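Local structure of 3-oxo-tetronate kinase (Cupriavidus necator, 5DMH) at residues Val405-Arg409 / Thr421-Asp425; Ala78-Ala82 / Trp103-Cys109; Asp140-Thr144 / Ile218-Arg222. The protein catalyses the ATP-dependent phosphorylation of 3-oxo-tetronate to 3-oxo-tetronate 4-phosphate, a step of carbohydrate metabolism. All blocks are in the same frame, centred on the assembly; numbering follows the deposited sequence.

Contact 1 of 3, residues Val405-Arg409 / Thr421-Asp425; sequences VRALR and TVTLD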
ATOM      1  N   VAL A 405      14.298   9.235  -0.047  1.00 21.09           N
ATOM      2  CA  VAL A 405      14.229   8.372  -1.217  1.00 23.07           C
ATOM      3  C   VAL A 405      13.359   9.030  -2.284  1.00 21.45           C
ATOM      4  O   VAL A 405      12.273   9.498  -1.975  1.00 19.81           O
ATOM      5  CB  VAL A 405      13.640   7.015  -0.835  1.00 22.80           C
ATOM      6  CG1 VAL A 405      13.436   6.140  -2.045  1.00 21.95           C
ATOM      7  CG2 VAL A 405      14.560   6.327   0.182  1.00 24.08           C
ATOM      8  N   ARG A 406      13.826   9.037  -3.525  1.00 20.19           N
ATOM      9  CA  ARG A 406      13.062   9.634  -4.617  1.00 21.97           C
ATOM     10  C   ARG A 406      12.296   8.614  -5.470  1.00 25.13           C
ATOM     11  O   ARG A 406      11.258   8.940  -6.054  1.00 26.06           O
ATOM     12  CB  ARG A 406      13.982  10.490  -5.504  1.00 27.11           C
ATOM     13  CG  ARG A 406      14.482  11.752  -4.797  1.00 38.38           C
ATOM     14  CD  ARG A 406      15.629  12.426  -5.549  1.00 49.86           C
ATOM     15  NE  ARG A 406      16.252  13.473  -4.737  1.00 61.01           N
ATOM     16  CZ  ARG A 406      17.267  14.238  -5.132  1.00 66.26           C
ATOM     17  NH1 ARG A 406      17.796  14.093  -6.343  1.00 67.57           N
ATOM     18  NH2 ARG A 406      17.758  15.155  -4.309  1.00 69.95           N
ATOM     19  N   ALA A 407      12.809   7.390  -5.544  1.00 19.94           N
ATOM     20  CA  ALA A 407      12.202   6.372  -6.401  1.00 23.93           C
ATOM     21  C   ALA A 407      12.767   5.017  -6.020  1.00 24.52           C
ATOM     22  O   ALA A 407      13.820   4.941  -5.397  1.00 21.72           O
ATOM     23  CB  ALA A 407      12.465   6.681  -7.865  1.00 26.42           C
ATOM     24  N   LEU A 408      12.044   3.960  -6.374  1.00 19.38           N
ATOM     25  CA  LEU A 408      12.414   2.593  -6.040  1.00 23.35           C
ATOM     26  C   LEU A 408      12.310   1.722  -7.291  1.00 24.56           C
ATOM     27  O   LEU A 408      11.396   1.893  -8.125  1.00 21.97           O
ATOM     28  CB  LEU A 408      11.498   2.025  -4.959  1.00 22.77           C
ATOM     29  CG  LEU A 408      11.608   2.647  -3.570  1.00 20.59           C
ATOM     30  CD1 LEU A 408      10.555   2.109  -2.633  1.00 22.53           C
ATOM     31  CD2 LEU A 408      13.000   2.420  -3.030  1.00 22.28           C
ATOM     32  N   ARG A 409      13.261   0.793  -7.393  1.00 25.58           N
ATOM     33  CA  ARG A 409      13.220  -0.295  -8.358  1.00 26.08           C
ATOM     34  C   ARG A 409      12.670  -1.537  -7.650  1.00 23.67           C
ATOM     35  O   ARG A 409      13.047  -1.826  -6.528  1.00 24.50           O
ATOM     36  CB  ARG A 409      14.629  -0.595  -8.890  1.00 27.64           C
ATOM     37  CG  ARG A 409      14.621  -1.731  -9.888  1.00 40.39           C
ATOM     38  CD  ARG A 409      15.650  -1.533 -10.974  1.00 47.93           C
ATOM     39  NE  ARG A 409      16.986  -1.889 -10.523  1.00 50.86           N
ATOM     40  CZ  ARG A 409      17.638  -3.001 -10.869  1.00 59.95           C
ATOM     41  NH1 ARG A 409      17.084  -3.899 -11.674  1.00 63.03           N
ATOM     42  NH2 ARG A 409      18.862  -3.216 -10.406  1.00 52.54           N
ATOM     43  N   THR A 421      12.967  -4.116  -2.671  1.00 19.25           N
ATOM     44  CA  THR A 421      13.134  -2.939  -3.526  1.00 17.14           C
ATOM     45  C   THR A 421      14.521  -2.363  -3.295  1.00 24.04           C
ATOM     46  O   THR A 421      15.149  -2.630  -2.269  1.00 22.12           O
ATOM     47  CB  THR A 421      12.077  -1.822  -3.230  1.00 20.42           C
ATOM     48  OG1 THR A 421      12.341  -1.205  -1.966  1.00 21.73           O
ATOM     49  CG2 THR A 421      10.647  -2.364  -3.219  1.00 21.78           C
ATOM     50  N   VAL A 422      15.012  -1.582  -4.257  1.00 21.87           N
ATOM     51  CA  VAL A 422      16.228  -0.838  -4.045  1.00 20.91           C
ATOM     52  C   VAL A 422      16.067   0.584  -4.573  1.00 27.42           C
ATOM     53  O   VAL A 422      15.275   0.822  -5.482  1.00 23.08           O
ATOM     54  CB  VAL A 422      17.435  -1.538  -4.689  1.00 29.17           C
ATOM     55  CG1 VAL A 422      17.680  -2.875  -3.997  1.00 27.18           C
ATOM     56  CG2 VAL A 422      17.227  -1.727  -6.190  1.00 29.91           C
ATOM     57  N   THR A 423      16.801   1.524  -3.983  1.00 26.29           N
ATOM     58  CA  THR A 423      16.806   2.891  -4.495  1.00 25.75           C
ATOM     59  C   THR A 423      17.740   2.951  -5.691  1.00 26.04           C
ATOM     60  O   THR A 423      18.411   1.970  -6.004  1.00 30.83           O
ATOM     61  CB  THR A 423      17.285   3.923  -3.442  1.00 28.56           C
ATOM     62  OG1 THR A 423      18.671   3.724  -3.155  1.00 34.59           O
ATOM     63  CG2 THR A 423      16.491   3.816  -2.188  1.00 27.87           C
ATOM     64  N   LEU A 424      17.806   4.104  -6.355  1.00 36.69           N
ATOM     65  CA  LEU A 424      18.672   4.257  -7.531  1.00 34.91           C
ATOM     66  C   LEU A 424      20.004   5.016  -7.294  1.00 39.90           C
ATOM     67  O   LEU A 424      20.679   5.408  -8.242  1.00 46.91           O
ATOM     68  CB  LEU A 424      17.871   4.900  -8.679  1.00 33.83           C
ATOM     69  CG  LEU A 424      16.650   4.104  -9.159  1.00 37.68           C
ATOM     70  CD1 LEU A 424      16.051   4.737 -10.396  1.00 49.98           C
ATOM     71  CD2 LEU A 424      17.011   2.653  -9.445  1.00 44.50           C
ATOM     72  N   ASP A 425      20.392   5.187  -6.035  1.00 37.92           N
ATOM     73  CA  ASP A 425      21.642   5.860  -5.676  1.00 34.56           C
ATOM     74  C   ASP A 425      22.870   5.070  -6.148  1.00 45.57           C
ATOM     75  O   ASP A 425      22.774   3.876  -6.424  1.00 46.76           O
ATOM     76  CB  ASP A 425      21.722   6.034  -4.152  1.00 43.54           C
ATOM     77  CG  ASP A 425      20.510   6.761  -3.571  1.00 45.16           C
ATOM     78  OD1 ASP A 425      20.403   7.985  -3.758  1.00 47.98           O
ATOM     79  OD2 ASP A 425      19.676   6.111  -2.899  1.00 40.89           O
TER
HETATM   80  O   HOH W   1      16.222   6.321  -5.801  1.00 27.84           O
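R409 and V422 form a hydrogen-bonded antiparallel pair in the beta hairpin of strands 407-415 and 418-423, within the nucleotide-binding C-terminal domain. Two backbone bonds join them. R409 N donates to V422 O at 2.8 Å, almost straight at 171°, and V422 N donates to R409 O at 3.0 Å. Two residues back from R409, at A407, a water bridges the segments in place of a direct bond: it donates to A407 O and accepts from L424 N, 2.8 Å from each, and so ties the backbones together beyond the R409-V422 pair.

Apolar contacts line both faces. On the face of R409 and V422, the first methylene of the arginine, CB, rests on V422 CG2 at 3.9 Å, with L424 CD2 close by; beyond it the R409 chain bends and packs on V281 and P282. On the face of L408 and T423, the methyl CG2 of T423 packs against two side chains, 3.8 Å from V405 CG1 and 3.9 Å from L408 CD2. The branched end of L408 also leans over T421 OG1, a hydroxyl bonded to L431 O of the adjoining strand 430-434. V405 and L408 in turn touch strand 58-62, which flanks the hairpin on its other side.

The hydroxyl of T423 also bonds within its own segment. With chi1 at 68°, OG1 lies between the backbone N and the carbonyl carbon; it is hydrogen-bonded to L429 N, and it donates to D425 OD2 at 2.6 Å, meeting the anti side of that oxygen 26° out of the carboxylate plane.

Contact 2 of 3, residues Ala78-Ala82 / Trp103-Cys109; sequences ALVVA and WLRAQGC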
ATOM      1  N   ALA A  78       4.821   1.071 -16.686  1.00 22.39           N
ATOM      2  CA  ALA A  78       3.898   1.520 -15.653  1.00 21.14           C
ATOM      3  C   ALA A  78       4.629   2.383 -14.674  1.00 22.01           C
ATOM      4  O   ALA A  78       5.802   2.149 -14.415  1.00 21.88           O
ATOM      5  CB  ALA A  78       3.268   0.326 -14.903  1.00 22.26           C
ATOM      6  N   LEU A  79       3.933   3.382 -14.138  1.00 21.22           N
ATOM      7  CA  LEU A  79       4.491   4.284 -13.139  1.00 19.87           C
ATOM      8  C   LEU A  79       3.581   4.235 -11.937  1.00 21.01           C
ATOM      9  O   LEU A  79       2.355   4.319 -12.093  1.00 19.54           O
ATOM     10  CB  LEU A  79       4.519   5.710 -13.698  1.00 21.95           C
ATOM     11  CG  LEU A  79       5.411   5.958 -14.920  1.00 22.95           C
ATOM     12  CD1 LEU A  79       5.160   7.346 -15.472  1.00 23.29           C
ATOM     13  CD2 LEU A  79       6.850   5.814 -14.538  1.00 25.91           C
ATOM     14  N   VAL A  80       4.159   4.080 -10.749  1.00 17.93           N
ATOM     15  CA  VAL A  80       3.396   4.058  -9.503  1.00 18.12           C
ATOM     16  C   VAL A  80       3.850   5.191  -8.593  1.00 18.25           C
ATOM     17  O   VAL A  80       4.972   5.177  -8.088  1.00 20.54           O
ATOM     18  CB  VAL A  80       3.555   2.724  -8.717  1.00 16.35           C
ATOM     19  CG1 VAL A  80       2.757   2.790  -7.395  1.00 18.42           C
ATOM     20  CG2 VAL A  80       3.068   1.525  -9.552  1.00 16.58           C
ATOM     21  N   VAL A  81       2.972   6.169  -8.401  1.00 18.39           N
ATOM     22  CA  VAL A  81       3.242   7.279  -7.500  1.00 21.37           C
ATOM     23  C   VAL A  81       2.798   6.951  -6.069  1.00 19.85           C
ATOM     24  O   VAL A  81       1.616   6.766  -5.788  1.00 19.28           O
ATOM     25  CB  VAL A  81       2.554   8.585  -7.999  1.00 17.71           C
ATOM     26  CG1 VAL A  81       2.810   9.733  -7.016  1.00 18.83           C
ATOM     27  CG2 VAL A  81       3.014   8.935  -9.406  1.00 20.85           C
ATOM     28  N   ALA A  82       3.765   6.887  -5.153  1.00 15.20           N
ATOM     29  CA  ALA A  82       3.501   6.669  -3.754  1.00 15.33           C
ATOM     30  C   ALA A  82       3.167   7.972  -3.011  1.00 15.09           C
ATOM     31  O   ALA A  82       3.964   8.921  -2.994  1.00 15.12           O
ATOM     32  CB  ALA A  82       4.716   6.011  -3.123  1.00 18.17           C
ATOM     33  N   TRP A 103       0.557  14.683 -13.468  1.00 21.83           N
ATOM     34  CA  TRP A 103       1.938  14.298 -13.777  1.00 20.34           C
ATOM     35  C   TRP A 103       1.954  13.019 -14.632  1.00 21.01           C
ATOM     36  O   TRP A 103       2.683  12.914 -15.637  1.00 20.57           O
ATOM     37  CB  TRP A 103       2.773  14.147 -12.491  1.00 19.11           C
ATOM     38  CG  TRP A 103       4.200  13.800 -12.768  1.00 18.78           C
ATOM     39  CD1 TRP A 103       5.215  14.653 -13.120  1.00 24.80           C
ATOM     40  CD2 TRP A 103       4.765  12.487 -12.753  1.00 17.79           C
ATOM     41  NE1 TRP A 103       6.372  13.947 -13.320  1.00 24.37           N
ATOM     42  CE2 TRP A 103       6.127  12.615 -13.097  1.00 25.47           C
ATOM     43  CE3 TRP A 103       4.249  11.221 -12.476  1.00 20.10           C
ATOM     44  CZ2 TRP A 103       6.988  11.513 -13.163  1.00 30.31           C
ATOM     45  CZ3 TRP A 103       5.094  10.126 -12.540  1.00 20.33           C
ATOM     46  CH2 TRP A 103       6.454  10.276 -12.879  1.00 26.71           C
ATOM     47  N   LEU A 104       1.129  12.059 -14.244  1.00 18.78           N
ATOM     48  CA  LEU A 104       1.044  10.785 -14.954  1.00 17.09           C
ATOM     49  C   LEU A 104       0.539  10.966 -16.377  1.00 21.48           C
ATOM     50  O   LEU A 104       1.086  10.381 -17.311  1.00 22.06           O
ATOM     51  CB  LEU A 104       0.136   9.828 -14.189  1.00 16.16           C
ATOM     52  CG  LEU A 104       0.745   9.296 -12.890  1.00 19.59           C
ATOM     53  CD1 LEU A 104      -0.343   8.581 -12.117  1.00 19.13           C
ATOM     54  CD2 LEU A 104       1.936   8.356 -13.138  1.00 19.44           C
ATOM     55  N   ARG A 105      -0.468  11.818 -16.555  1.00 19.61           N
ATOM     56  CA  ARG A 105      -1.006  12.079 -17.883  1.00 23.66           C
ATOM     57  C   ARG A 105       0.067  12.688 -18.774  1.00 24.89           C
ATOM     58  O   ARG A 105       0.230  12.312 -19.933  1.00 27.29           O
ATOM     59  CB  ARG A 105      -2.199  13.034 -17.804  1.00 18.77           C
ATOM     60  CG  ARG A 105      -3.348  12.587 -16.973  1.00 29.51           C
ATOM     61  CD  ARG A 105      -4.407  13.662 -16.871  1.00 38.94           C
ATOM     62  NE  ARG A 105      -5.407  13.469 -17.904  1.00 43.55           N
ATOM     63  CZ  ARG A 105      -6.645  13.935 -17.865  1.00 28.12           C
ATOM     64  NH1 ARG A 105      -7.090  14.649 -16.829  1.00 22.38           N
ATOM     65  NH2 ARG A 105      -7.453  13.641 -18.861  1.00 24.85           N
ATOM     66  N   ALA A 106       0.804  13.628 -18.206  1.00 22.16           N
ATOM     67  CA  ALA A 106       1.877  14.320 -18.914  1.00 28.84           C
ATOM     68  C   ALA A 106       3.019  13.402 -19.321  1.00 29.75           C
ATOM     69  O   ALA A 106       3.729  13.713 -20.270  1.00 28.65           O
ATOM     70  CB  ALA A 106       2.398  15.427 -18.060  1.00 23.07           C
ATOM     71  N   GLN A 107       3.216  12.296 -18.591  1.00 26.19           N
ATOM     72  CA  GLN A 107       4.181  11.280 -19.004  1.00 25.82           C
ATOM     73  C   GLN A 107       3.622  10.390 -20.117  1.00 27.07           C
ATOM     74  O   GLN A 107       4.360   9.592 -20.692  1.00 28.10           O
ATOM     75  CB  GLN A 107       4.621  10.391 -17.830  1.00 28.86           C
ATOM     76  CG  GLN A 107       5.026  11.107 -16.541  1.00 27.47           C
ATOM     77  CD  GLN A 107       5.910  12.320 -16.772  1.00 35.18           C
ATOM     78  OE1 GLN A 107       7.013  12.197 -17.296  1.00 35.09           O
ATOM     79  NE2 GLN A 107       5.422  13.504 -16.384  1.00 26.26           N
ATOM     80  N   GLY A 108       2.323  10.497 -20.412  1.00 24.70           N
ATOM     81  CA  GLY A 108       1.755   9.775 -21.542  1.00 27.55           C
ATOM     82  C   GLY A 108       0.842   8.598 -21.192  1.00 26.78           C
ATOM     83  O   GLY A 108       0.367   7.868 -22.073  1.00 25.64           O
ATOM     84  N   CYS A 109       0.569   8.401 -19.908  1.00 25.08           N
ATOM     85  CA  CYS A 109      -0.241   7.263 -19.488  1.00 20.61           C
ATOM     86  C   CYS A 109      -1.659   7.324 -20.074  1.00 26.58           C
ATOM     87  O   CYS A 109      -2.225   8.414 -20.220  1.00 30.21           O
ATOM     88  CB  CYS A 109      -0.327   7.209 -17.976  1.00 20.03           C
ATOM     89  SG  CYS A 109       1.251   6.934 -17.160  1.00 23.95           S
TER
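L79 and W103 meet through contrasting first torsions: L79 CG stands anti to its own carbonyl carbon (chi1 -64°), while the indole of W103 swings anti to the backbone N (chi1 -178°) and brings its six-membered ring over to the strand. There W103 CZ3 lies 4.0 Å from L79 CD1 and 3.9 Å from V81 CG2, so the far end of the indole is shared by two inward-facing residues of strand 78-82. L104 packs beside it, its methyl CD2 reaching L79 CB at 3.7 Å and also touching V81 CG2. The aliphatic part of Q107, one turn on from W103, crosses L79 at about a right angle, CB to CD1 3.9 Å.

The amide of Q107 is held separately. Its NE2 lies above one face of the indole and donates to W103 O at 2.9 Å, a carbonyl that also receives Q107 N from the opposite side of its plane. The chain then leaves the helix through G108, whose N bonds R105 O at 2.8 Å, while C109 N makes a weak bond to L104 O. The result is a Schellman motif ending a helix packed on a strand from the parallel part of the sheet in the alpha/beta sugar-binding domain.

Contact 3 of 3, residues Asp140-Thr144 / Ile218-Arg222; sequences DSDFT and IAALR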
ATOM      1  N   ASP A 140     -13.024  13.125 -16.617  1.00 21.25           N
ATOM      2  CA  ASP A 140     -14.324  13.216 -17.280  1.00 23.19           C
ATOM      3  C   ASP A 140     -14.916  11.827 -17.579  1.00 24.20           C
ATOM      4  O   ASP A 140     -15.415  11.564 -18.677  1.00 24.83           O
ATOM      5  CB  ASP A 140     -14.244  14.026 -18.569  1.00 22.28           C
ATOM      6  CG  ASP A 140     -15.616  14.343 -19.138  1.00 22.27           C
ATOM      7  OD1 ASP A 140     -16.574  14.545 -18.356  1.00 35.63           O
ATOM      8  OD2 ASP A 140     -15.746  14.380 -20.368  1.00 25.84           O
ATOM      9  N   SER A 141     -14.847  10.956 -16.581  1.00 20.82           N
ATOM     10  CA  SER A 141     -15.389   9.602 -16.666  1.00 21.40           C
ATOM     11  C   SER A 141     -16.527   9.460 -15.665  1.00 20.98           C
ATOM     12  O   SER A 141     -16.445   9.987 -14.558  1.00 21.78           O
ATOM     13  CB  SER A 141     -14.304   8.575 -16.359  1.00 22.51           C
ATOM     14  OG  SER A 141     -14.797   7.262 -16.546  1.00 22.85           O
ATOM     15  N   ASP A 142     -17.568   8.708 -16.033  1.00 17.43           N
ATOM     16  CA  ASP A 142     -18.739   8.600 -15.192  1.00 19.21           C
ATOM     17  C   ASP A 142     -18.828   7.315 -14.387  1.00 20.29           C
ATOM     18  O   ASP A 142     -19.839   7.081 -13.711  1.00 20.06           O
ATOM     19  CB  ASP A 142     -20.024   8.794 -16.030  1.00 23.66           C
ATOM     20  CG  ASP A 142     -20.283   7.659 -17.018  1.00 33.00           C
ATOM     21  OD1 ASP A 142     -19.587   6.625 -16.979  1.00 26.41           O
ATOM     22  OD2 ASP A 142     -21.217   7.803 -17.844  1.00 31.42           O
ATOM     23  N   PHE A 143     -17.770   6.514 -14.399  1.00 21.79           N
ATOM     24  CA  PHE A 143     -17.812   5.220 -13.704  1.00 16.22           C
ATOM     25  C   PHE A 143     -16.459   4.596 -13.423  1.00 18.87           C
ATOM     26  O   PHE A 143     -15.580   4.590 -14.276  1.00 17.69           O
ATOM     27  CB  PHE A 143     -18.600   4.222 -14.544  1.00 17.27           C
ATOM     28  CG  PHE A 143     -18.715   2.857 -13.925  1.00 17.18           C
ATOM     29  CD1 PHE A 143     -19.749   2.571 -13.067  1.00 16.97           C
ATOM     30  CD2 PHE A 143     -17.788   1.854 -14.211  1.00 15.99           C
ATOM     31  CE1 PHE A 143     -19.868   1.314 -12.503  1.00 17.43           C
ATOM     32  CE2 PHE A 143     -17.910   0.594 -13.662  1.00 15.95           C
ATOM     33  CZ  PHE A 143     -18.953   0.327 -12.801  1.00 18.54           C
ATOM     34  N   THR A 144     -16.320   4.006 -12.245  1.00 16.73           N
ATOM     35  CA  THR A 144     -15.191   3.104 -12.003  1.00 16.48           C
ATOM     36  C   THR A 144     -15.627   1.997 -11.089  1.00 18.64           C
ATOM     37  O   THR A 144     -16.727   2.045 -10.550  1.00 15.68           O
ATOM     38  CB  THR A 144     -13.969   3.816 -11.414  1.00 16.72           C
ATOM     39  OG1 THR A 144     -12.861   2.927 -11.470  1.00 18.21           O
ATOM     40  CG2 THR A 144     -14.218   4.240  -9.997  1.00 15.33           C
ATOM     41  N   ILE A 218     -21.534  -3.761 -16.416  1.00 16.62           N
ATOM     42  CA  ILE A 218     -21.001  -2.421 -16.194  1.00 20.68           C
ATOM     43  C   ILE A 218     -21.758  -1.391 -17.017  1.00 17.80           C
ATOM     44  O   ILE A 218     -22.083  -0.296 -16.523  1.00 18.43           O
ATOM     45  CB  ILE A 218     -19.463  -2.362 -16.482  1.00 15.68           C
ATOM     46  CG1 ILE A 218     -18.719  -3.023 -15.330  1.00 14.98           C
ATOM     47  CG2 ILE A 218     -18.978  -0.928 -16.715  1.00 20.36           C
ATOM     48  CD1 ILE A 218     -17.297  -3.314 -15.632  1.00 19.83           C
ATOM     49  N   ALA A 219     -22.042  -1.709 -18.277  1.00 21.58           N
ATOM     50  CA  ALA A 219     -22.804  -0.785 -19.093  1.00 21.16           C
ATOM     51  C   ALA A 219     -24.183  -0.568 -18.470  1.00 19.62           C
ATOM     52  O   ALA A 219     -24.697   0.544 -18.486  1.00 19.23           O
ATOM     53  CB  ALA A 219     -22.929  -1.282 -20.507  1.00 20.28           C
ATOM     54  N   ALA A 220     -24.801  -1.634 -17.937  1.00 20.98           N
ATOM     55  CA  ALA A 220     -26.112  -1.485 -17.308  1.00 20.22           C
ATOM     56  C   ALA A 220     -26.050  -0.655 -16.024  1.00 18.38           C
ATOM     57  O   ALA A 220     -26.923   0.171 -15.750  1.00 19.87           O
ATOM     58  CB  ALA A 220     -26.740  -2.825 -17.049  1.00 18.52           C
ATOM     59  N   LEU A 221     -25.008  -0.857 -15.226  1.00 16.81           N
ATOM     60  CA  LEU A 221     -24.850  -0.084 -13.993  1.00 17.80           C
ATOM     61  C   LEU A 221     -24.703   1.390 -14.295  1.00 19.90           C
ATOM     62  O   LEU A 221     -25.309   2.225 -13.634  1.00 16.84           O
ATOM     63  CB  LEU A 221     -23.644  -0.587 -13.199  1.00 15.53           C
ATOM     64  CG  LEU A 221     -23.812  -1.950 -12.534  1.00 15.66           C
ATOM     65  CD1 LEU A 221     -22.488  -2.483 -12.083  1.00 16.43           C
ATOM     66  CD2 LEU A 221     -24.807  -1.867 -11.380  1.00 20.68           C
ATOM     67  N   ARG A 222     -23.899   1.705 -15.305  1.00 18.86           N
ATOM     68  CA  ARG A 222     -23.701   3.107 -15.726  1.00 19.45           C
ATOM     69  C   ARG A 222     -25.023   3.738 -16.141  1.00 20.44           C
ATOM     70  O   ARG A 222     -25.331   4.874 -15.764  1.00 21.39           O
ATOM     71  CB  ARG A 222     -22.711   3.179 -16.892  1.00 22.40           C
ATOM     72  CG  ARG A 222     -21.268   2.859 -16.537  1.00 29.36           C
ATOM     73  CD  ARG A 222     -20.479   2.507 -17.814  1.00 39.82           C
ATOM     74  NE  ARG A 222     -19.293   3.331 -18.014  1.00 37.93           N
ATOM     75  CZ  ARG A 222     -19.281   4.513 -18.595  1.00 44.06           C
ATOM     76  NH1 ARG A 222     -20.411   5.038 -19.063  1.00 66.07           N
ATOM     77  NH2 ARG A 222     -18.136   5.185 -18.705  1.00 35.87           N
TER
HETATM   78  O   HOH W   2     -17.774   8.374 -18.929  1.00 27.29           O
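F143 lies along the side of helix 211-223 and touches I218, L221 and R222. It points toward the helix, and with CG anti to the backbone N (chi1 180°) the ring carries CE2 to 3.6 Å from I218 CG2; the two side chains cross at about a right angle. At the other side of the ring CE1 approaches L221 CB more loosely, at 4.3 Å. R222 covers the root of the phenylalanine, its CG 3.6 Å from F143 CB, and the guanidinium plane is inclined to the ring rather than stacked on it.

Beyond that point the R222 chain bends at chi3 (124°), carrying the guanidinium toward D142. As modelled, OD1 of D142 lies over one face of the guanidinium, 2.7 Å from R222 NH2, a salt bridge whose detailed geometry is doubtful because OD1 is too close to CZ. A water reinforces the link, accepting from D142 N at 2.9 Å and from R222 NH2 at 3.2 Å, so backbone and side chain of the loop both connect to the arginine.

F143 also touches A229 and L249, and I218 and L221 both reach L202. The loop, which follows a Schellman motif closing helix 128-139 at D140 and leads into strand 144-147, packs against helix 211-223 as part of the alpha/beta architecture of the sugar-binding domain.

How the contacts relate
The three contacts follow one another along the chain without interleaving. Contacts 2 and 3 both belong to the sugar-binding N-terminal domain; their centres are about 23 Å apart and their nearest atoms about 6 Å apart, without touching. Contact 1 belongs to the nucleotide-binding C-terminal domain, yet its centre is about 17 Å from that of contact 2. Strand 58-62 lies between them, beside strand 78-82 on one side and the hairpin of contact 1 on the other. Contact 3 is remote from contact 1, at about 37 Å between centres. Contacts 2 and 3 lie away from the nucleotide site; in contact 1 the L408 side chain is about 12 Å from G393, inferred to bind ATP, too far for direct contact.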